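PDB 4D79: TRNA threonylcarbamoyladenosine dehydratase from Escherichia coli, which catalyses the ATP-dependent dehydration of threonylcarbamoyladenosine at position 37 of tRNAs to its cyclic form, and can accept sulfur from the cysteine desulfurase CsdA in vitro. Local coordinates for the interface of chains A and B. Residues are numbered along the deposited sequence; one frame, centred on the assembly and turned at random. Chains: chain A/B, TRNA threonylcarbamoyladenosine dehydratase.

The interface of chains A and B. Residues chain A 12-13, 15-16, 51; chain B 68, 70-71, 240.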
# COMPACT_ATOMS: atom_id res chain seq x y z
N ARG A 12 -11.78 3.81 -16.47
CA ARG A 12 -10.66 3.60 -15.57
C ARG A 12 -11.08 3.72 -14.12
O ARG A 12 -10.53 3.01 -13.26
CB ARG A 12 -9.53 4.62 -15.84
CG ARG A 12 -8.83 4.41 -17.12
CD ARG A 12 -7.67 5.38 -17.32
NE ARG A 12 -6.92 4.94 -18.48
CZ ARG A 12 -7.10 5.39 -19.71
NH1 ARG A 12 -7.95 6.37 -19.95
NH2 ARG A 12 -6.38 4.90 -20.70
N PHE A 13 -11.98 4.66 -13.82
CA PHE A 13 -12.28 5.04 -12.44
C PHE A 13 -13.74 4.77 -12.06
O PHE A 13 -14.23 5.30 -11.07
CB PHE A 13 -11.87 6.48 -12.20
CG PHE A 13 -10.39 6.70 -12.42
CD1 PHE A 13 -9.45 6.12 -11.56
CD2 PHE A 13 -9.93 7.41 -13.52
CE1 PHE A 13 -8.10 6.28 -11.79
CE2 PHE A 13 -8.57 7.57 -13.74
CZ PHE A 13 -7.66 6.99 -12.86
N GLY A 15 -14.74 2.12 -10.59
CA GLY A 15 -14.69 1.63 -9.23
C GLY A 15 -14.53 2.70 -8.18
O GLY A 15 -14.96 2.51 -7.03
N THR A 16 -13.83 3.79 -8.52
CA THR A 16 -13.77 4.95 -7.65
C THR A 16 -15.15 5.58 -7.49
O THR A 16 -15.58 5.90 -6.38
CB THR A 16 -12.80 5.97 -8.24
OG1 THR A 16 -11.56 5.31 -8.53
CG2 THR A 16 -12.61 7.13 -7.30
N ARG A 51 -4.42 6.62 -9.03
CA ARG A 51 -5.35 5.51 -9.14
C ARG A 51 -6.72 5.82 -8.52
O ARG A 51 -7.62 4.98 -8.62
CB ARG A 51 -4.77 4.23 -8.51
CG ARG A 51 -3.55 3.70 -9.29
CD ARG A 51 -3.19 2.20 -9.03
NE ARG A 51 -2.01 1.78 -9.79
CZ ARG A 51 -2.02 1.45 -11.07
NH1 ARG A 51 -3.17 1.43 -11.72
NH2 ARG A 51 -0.91 1.08 -11.70
N THR B 68 -10.52 -1.36 -16.38
CA THR B 68 -11.26 -1.13 -15.15
C THR B 68 -10.49 -1.56 -13.91
O THR B 68 -10.95 -1.23 -12.80
CB THR B 68 -12.63 -1.84 -15.16
OG1 THR B 68 -12.44 -3.25 -15.26
CG2 THR B 68 -13.56 -1.36 -16.32
N THR B 70 -7.70 -0.24 -13.18
CA THR B 70 -6.80 0.89 -12.95
C THR B 70 -6.93 1.46 -11.55
O THR B 70 -5.95 1.95 -10.99
CB THR B 70 -7.08 1.95 -14.00
OG1 THR B 70 -6.76 1.39 -15.28
CG2 THR B 70 -6.28 3.21 -13.76
N ASN B 71 -8.13 1.41 -10.97
CA ASN B 71 -8.32 2.04 -9.68
C ASN B 71 -7.64 1.31 -8.54
O ASN B 71 -7.53 1.90 -7.47
CB ASN B 71 -9.79 2.19 -9.34
CG ASN B 71 -10.50 0.83 -9.18
OD1 ASN B 71 -10.24 -0.10 -9.94
ND2 ASN B 71 -11.39 0.73 -8.17
N ALA B 240 -13.89 0.15 -5.08
CA ALA B 240 -12.67 -0.18 -4.36
C ALA B 240 -11.67 0.95 -4.53
O ALA B 240 -11.76 1.73 -5.47
CB ALA B 240 -12.07 -1.49 -4.87
O HOH W 1 -10.69 4.25 -6.20
O HOH W 2 -12.28 1.22 -12.03
O HOH W 3 -4.96 2.83 -17.18
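A:Arg51 runs its extended chain past the carbonyl of B:Thr70, and the turn of the guanidinium at NE brings NH1 to the oxygen. CB, CG and CD all skirt that oxygen, and NH1 then donates to B:Thr70 O at 2.9 Å. The acceptor lies in the guanidinium plane, while the N-H arrives tilted 16° from the carbonyl plane, in a fairly straight bond. An alanine in place of A:Arg51 would probably leave this carbonyl without its charged donor and open a gap beside the short helix that carries it.

On the other side of B:Thr70 lie A:Arg12 and A:Phe13. With CG2 anti to the backbone N (chi1 -63° for OG1), the threonine turns its methyl to A:Phe13, approaching from the face side, beyond the CE1-CZ rim, CG2 to CE1 4.1 Å, and the same methyl also meets A:Arg12 CB. That CB in turn lies over one face of the A:Phe13 ring, toward its rim. The threonine hydroxyl OG1 points instead along the extended A:Arg12 chain, where water 3 joins it to NE at the guanidinium edge.

B:Asn71, with CG between its backbone N and carbonyl carbon (chi1 64°), slides past A:Thr16 in the opposite direction, CB to OG1 3.7 Å. Its ND2 passes close to A:Gly15 CA and donates within its own chain to B:Ala240 O at 2.9 Å, from above the carbonyl plane in a bent bond that helps to tie the two B segments together. B:Ala240 N reaches A:Gly15 O at 3.2 Å from above the carbonyl plane, and water 1 links A:Thr16 OG1 to B:Ala240 O. Water 2 is shared by A:Arg12 O, A:Gly15 N and B:Thr68 O.

In the fold, the 3-10 turn B:67-71 wedges between helix A:7-20 and the end of helix A:42-51, with B:Ala240 just ahead of helix B:242-266. The patch recurs across the two-fold of this MoeB/E1-type homodimer.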